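Local structure of endo-1,4-beta-xylanase (Pseudoalteromonas haloplanktis, 1H12) at residues 282-294 and 343-355. The protein hydrolyses internal beta-1,4 linkages of xylan as a cold-adapted family 8 glycoside hydrolase and probably also cleaves related beta-1,4-glucans. Numbering follows the deposited sequence. Where two conformers were deposited one is given.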
loop_
_atom_site.group_PDB
_atom_site.type_symbol
_atom_site.label_atom_id
_atom_site.label_comp_id
_atom_site.label_asym_id
_atom_site.label_seq_id
_atom_site.Cartn_x
_atom_site.Cartn_y
_atom_site.Cartn_z
ATOM N N ALA A 282 -1.454 -4.134 9.014
ATOM C CA ALA A 282 -2.517 -3.310 9.558
ATOM C C ALA A 282 -2.177 -1.856 9.597
ATOM O O ALA A 282 -3.076 -1.008 9.529
ATOM C CB ALA A 282 -2.952 -3.829 10.907
ATOM N N TRP A 283 -0.902 -1.497 9.709
ATOM C CA TRP A 283 -0.483 -0.108 9.663
ATOM C C TRP A 283 -1.120 0.630 8.489
ATOM O O TRP A 283 -1.408 1.822 8.586
ATOM C CB TRP A 283 1.013 0.080 9.479
ATOM C CG TRP A 283 1.938 -0.376 10.573
ATOM C CD1 TRP A 283 1.642 -0.913 11.800
ATOM C CD2 TRP A 283 3.361 -0.335 10.490
ATOM N NE1 TRP A 283 2.801 -1.190 12.461
ATOM C CE2 TRP A 283 3.866 -0.858 11.665
ATOM C CE3 TRP A 283 4.259 0.111 9.512
ATOM C CZ2 TRP A 283 5.226 -0.963 11.866
ATOM C CZ3 TRP A 283 5.579 0.022 9.711
ATOM C CH2 TRP A 283 6.064 -0.531 10.867
ATOM N N ARG A 284 -1.218 -0.065 7.353
ATOM C CA ARG A 284 -1.630 0.595 6.128
ATOM C C ARG A 284 -3.122 0.863 6.051
ATOM O O ARG A 284 -3.540 1.606 5.169
ATOM C CB ARG A 284 -1.204 -0.265 4.896
ATOM C CG ARG A 284 0.289 -0.479 4.807
ATOM C CD ARG A 284 0.728 -1.026 3.468
ATOM N NE ARG A 284 0.208 -2.334 3.069
ATOM C CZ ARG A 284 0.743 -3.493 3.402
ATOM N NH1 ARG A 284 1.685 -3.567 4.301
ATOM N NH2 ARG A 284 0.354 -4.570 2.808
ATOM N N VAL A 285 -3.908 0.262 6.918
ATOM C CA VAL A 285 -5.352 0.412 6.810
ATOM C C VAL A 285 -5.778 1.865 6.921
ATOM O O VAL A 285 -6.492 2.361 6.040
ATOM C CB VAL A 285 -6.098 -0.472 7.799
ATOM C CG1 VAL A 285 -7.589 -0.251 7.691
ATOM C CG2 VAL A 285 -5.775 -1.947 7.602
ATOM N N ILE A 286 -5.388 2.578 7.978
ATOM C CA ILE A 286 -5.847 3.957 8.067
ATOM C C ILE A 286 -5.182 4.874 7.020
ATOM O O ILE A 286 -5.762 5.883 6.639
ATOM C CB ILE A 286 -5.838 4.543 9.469
ATOM C CG1 ILE A 286 -4.419 4.703 10.065
ATOM C CG2 ILE A 286 -6.787 3.746 10.370
ATOM C CD1 ILE A 286 -4.412 5.472 11.390
ATOM N N MET A 287 -4.010 4.484 6.520
ATOM C CA MET A 287 -3.444 5.149 5.353
ATOM C C MET A 287 -4.414 5.027 4.156
ATOM O O MET A 287 -4.681 6.023 3.475
ATOM C CB MET A 287 -2.093 4.530 5.012
ATOM C CG MET A 287 -1.369 5.115 3.878
ATOM S SD MET A 287 0.136 4.234 3.530
ATOM C CE MET A 287 -0.177 2.761 3.000
ATOM N N ASN A 288 -4.905 3.817 3.927
ATOM C CA ASN A 288 -5.845 3.576 2.853
ATOM C C ASN A 288 -7.152 4.323 3.055
ATOM O O ASN A 288 -7.766 4.775 2.093
ATOM C CB ASN A 288 -6.128 2.095 2.721
ATOM C CG ASN A 288 -4.951 1.265 2.313
ATOM O OD1 ASN A 288 -3.991 1.766 1.690
ATOM N ND2 ASN A 288 -5.015 -0.029 2.611
ATOM N N VAL A 289 -7.610 4.430 4.299
ATOM C CA VAL A 289 -8.822 5.198 4.612
ATOM C C VAL A 289 -8.591 6.683 4.266
ATOM O O VAL A 289 -9.466 7.316 3.683
ATOM C CB VAL A 289 -9.250 4.978 6.061
ATOM C CG1 VAL A 289 -10.415 5.883 6.435
ATOM C CG2 VAL A 289 -9.632 3.540 6.308
ATOM N N GLY A 290 -7.440 7.224 4.638
ATOM C CA GLY A 290 -7.087 8.603 4.251
ATOM C C GLY A 290 -7.066 8.774 2.733
ATOM O O GLY A 290 -7.578 9.757 2.195
ATOM N N LEU A 291 -6.408 7.841 2.032
ATOM C CA LEU A 291 -6.376 7.853 0.598
ATOM C C LEU A 291 -7.800 7.914 0.024
ATOM O O LEU A 291 -8.113 8.734 -0.829
ATOM C CB LEU A 291 -5.579 6.631 0.102
ATOM C CG LEU A 291 -5.383 6.430 -1.367
ATOM C CD1 LEU A 291 -4.340 5.317 -1.559
ATOM C CD2 LEU A 291 -6.630 6.084 -2.155
ATOM N N ASP A 292 -8.652 7.016 0.506
ATOM C CA ASP A 292 -9.999 6.930 0.005
ATOM C C ASP A 292 -10.767 8.219 0.274
ATOM O O ASP A 292 -11.518 8.713 -0.602
ATOM C CB ASP A 292 -10.726 5.742 0.556
ATOM C CG ASP A 292 -11.993 5.455 -0.212
ATOM O OD1 ASP A 292 -13.112 5.569 0.370
ATOM O OD2 ASP A 292 -11.891 5.127 -1.410
ATOM N N ALA A 293 -10.631 8.750 1.483
ATOM C CA ALA A 293 -11.307 9.994 1.794
ATOM C C ALA A 293 -10.875 11.127 0.860
ATOM O O ALA A 293 -11.679 11.908 0.379
ATOM C CB ALA A 293 -11.037 10.369 3.251
ATOM N N HIS A 294 -9.565 11.249 0.651
ATOM C CA HIS A 294 -9.016 12.295 -0.209
ATOM C C HIS A 294 -9.505 12.130 -1.630
ATOM O O HIS A 294 -10.021 13.074 -2.261
ATOM C CB HIS A 294 -7.485 12.247 -0.149
ATOM C CG HIS A 294 -6.834 13.369 -0.864
ATOM N ND1 HIS A 294 -5.538 13.306 -1.328
ATOM C CD2 HIS A 294 -7.275 14.612 -1.181
ATOM C CE1 HIS A 294 -5.226 14.470 -1.899
ATOM N NE2 HIS A 294 -6.271 15.290 -1.828
ATOM N N GLY A 343 7.819 4.159 8.830
ATOM C CA GLY A 343 6.728 3.743 7.953
ATOM C C GLY A 343 5.369 3.831 8.628
ATOM O O GLY A 343 4.376 4.176 8.001
ATOM N N GLN A 344 5.337 3.493 9.917
ATOM C CA GLN A 344 4.104 3.573 10.673
ATOM C C GLN A 344 3.698 5.019 10.841
ATOM O O GLN A 344 2.513 5.393 10.685
ATOM C CB GLN A 344 4.277 2.837 11.995
ATOM C CG GLN A 344 3.009 2.621 12.764
ATOM C CD GLN A 344 3.217 1.964 14.083
ATOM O OE1 GLN A 344 4.364 1.677 14.463
ATOM N NE2 GLN A 344 2.112 1.735 14.820
ATOM N N LYS A 345 4.674 5.880 11.175
ATOM C CA LYS A 345 4.394 7.296 11.276
ATOM C C LYS A 345 3.934 7.881 9.933
ATOM O O LYS A 345 3.064 8.750 9.902
ATOM C CB LYS A 345 5.630 8.025 11.784
ATOM C CG LYS A 345 5.970 7.709 13.202
ATOM C CD LYS A 345 7.238 8.383 13.699
ATOM C CE LYS A 345 7.437 8.212 15.209
ATOM N NZ LYS A 345 8.785 8.708 15.637
ATOM N N ALA A 346 4.496 7.391 8.852
ATOM C CA ALA A 346 4.104 7.810 7.503
ATOM C C ALA A 346 2.644 7.405 7.187
ATOM O O ALA A 346 1.859 8.216 6.707
ATOM C CB ALA A 346 5.074 7.171 6.488
ATOM N N ALA A 347 2.292 6.168 7.478
ATOM C CA ALA A 347 0.937 5.687 7.282
ATOM C C ALA A 347 -0.039 6.554 8.050
ATOM O O ALA A 347 -1.091 6.932 7.552
ATOM C CB ALA A 347 0.829 4.243 7.693
ATOM N N ASN A 348 0.306 6.883 9.297
ATOM C CA ASN A 348 -0.569 7.639 10.156
ATOM C C ASN A 348 -0.713 9.087 9.686
ATOM O O ASN A 348 -1.752 9.713 9.886
ATOM C CB ASN A 348 -0.107 7.550 11.604
ATOM C CG ASN A 348 -0.264 6.156 12.161
ATOM O OD1 ASN A 348 -1.107 5.382 11.647
ATOM N ND2 ASN A 348 0.476 5.825 13.241
ATOM N N ALA A 349 0.344 9.649 9.059
ATOM C CA ALA A 349 0.238 10.986 8.493
ATOM C C ALA A 349 -0.767 11.017 7.320
ATOM O O ALA A 349 -1.527 11.974 7.172
ATOM C CB ALA A 349 1.574 11.489 8.081
ATOM N N VAL A 350 -0.759 9.979 6.471
ATOM C CA VAL A 350 -1.698 9.933 5.376
ATOM C C VAL A 350 -3.121 9.829 5.869
ATOM O O VAL A 350 -4.057 10.395 5.283
ATOM C CB VAL A 350 -1.369 8.803 4.391
ATOM C CG1 VAL A 350 -2.357 8.716 3.285
ATOM C CG2 VAL A 350 0.047 8.958 3.876
ATOM N N ALA A 351 -3.312 9.099 6.968
ATOM C CA ALA A 351 -4.617 8.956 7.567
ATOM C C ALA A 351 -5.277 10.281 7.910
ATOM O O ALA A 351 -6.499 10.379 7.973
ATOM C CB ALA A 351 -4.532 8.123 8.844
ATOM N N LEU A 352 -4.448 11.303 8.140
ATOM C CA LEU A 352 -4.960 12.644 8.461
ATOM C C LEU A 352 -5.839 13.243 7.419
ATOM O O LEU A 352 -6.611 14.167 7.721
ATOM C CB LEU A 352 -3.807 13.585 8.799
ATOM C CG LEU A 352 -2.968 13.173 9.994
ATOM C CD1 LEU A 352 -1.779 14.126 10.079
ATOM C CD2 LEU A 352 -3.813 13.176 11.283
ATOM N N LEU A 353 -5.797 12.759 6.184
ATOM C CA LEU A 353 -6.716 13.208 5.141
ATOM C C LEU A 353 -8.171 12.868 5.447
ATOM O O LEU A 353 -9.064 13.388 4.791
ATOM C CB LEU A 353 -6.260 12.675 3.795
ATOM C CG LEU A 353 -4.931 13.206 3.300
ATOM C CD1 LEU A 353 -4.316 12.332 2.229
ATOM C CD2 LEU A 353 -5.103 14.648 2.759
ATOM N N ALA A 354 -8.413 12.012 6.430
ATOM C CA ALA A 354 -9.752 11.714 6.928
ATOM C C ALA A 354 -9.966 12.220 8.355
ATOM O O ALA A 354 -11.067 12.015 8.878
ATOM C CB ALA A 354 -10.053 10.215 6.884
ATOM N N SER A 355 -8.981 12.844 8.969
ATOM C CA SER A 355 -9.074 13.301 10.390
ATOM C C SER A 355 -9.843 14.626 10.476
ATOM O O SER A 355 -9.777 15.465 9.584
ATOM C CB SER A 355 -7.648 13.563 10.940
ATOM O OG SER A 355 -7.732 14.140 12.310
HETATM O O HOH W 1 -1.690 2.723 11.232
#
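Two buried helices of the family 8 catalytic domain, 283-294 and 343-351, run side by side in the same direction, and Trp283 packs on Gln344 at one end of the pair. The axes cross at 28° and approach to 7.2 Å. Gln344 lies over one indole face: its CB sits 3.5 Å from the centroid of the Trp283 six-membered ring, almost straight above it, a CH-pi contact. With CG anti to the backbone N (chi1 -169°) and the chain extended beyond it, the amide reaches across the indole and stacks with the planes 5° apart, Gln344 CD 3.6 Å from Trp283 NE1. The polar ends turn to one neighbouring loop, Trp283 NE1 bonding to Gln327 O and Gln344 NE2 to Glu326 O. Replacing Trp283 by alanine is likely to leave the Gln344 amide without its stacking surface and Gln327 O without its indole donor. A water bridges Trp283 O and Asn348 OD1, linking helices that share no direct hydrogen bond; Asn348 ND2 bonds to Tyr325 OH. Further along, Ile286 CG1 rests 3.6 Å from Ala351 CB. The CA atoms come nearest at Gly290 and Ala351, 4.1 Å apart, the glycine's lack of a side chain letting the helices close in. Beyond it, Leu353 CB packs 3.6 Å from Gly290 O, and Leu353 CD2 lies over one face of the His294 ring, toward its rim. Parallel inner helices packed at small residues are characteristic of the family 8 (alpha/alpha)6 barrel; here the Trp283 side chain, about 5 Å from the bound xylose, bonds to Gln327 of the sugar pocket.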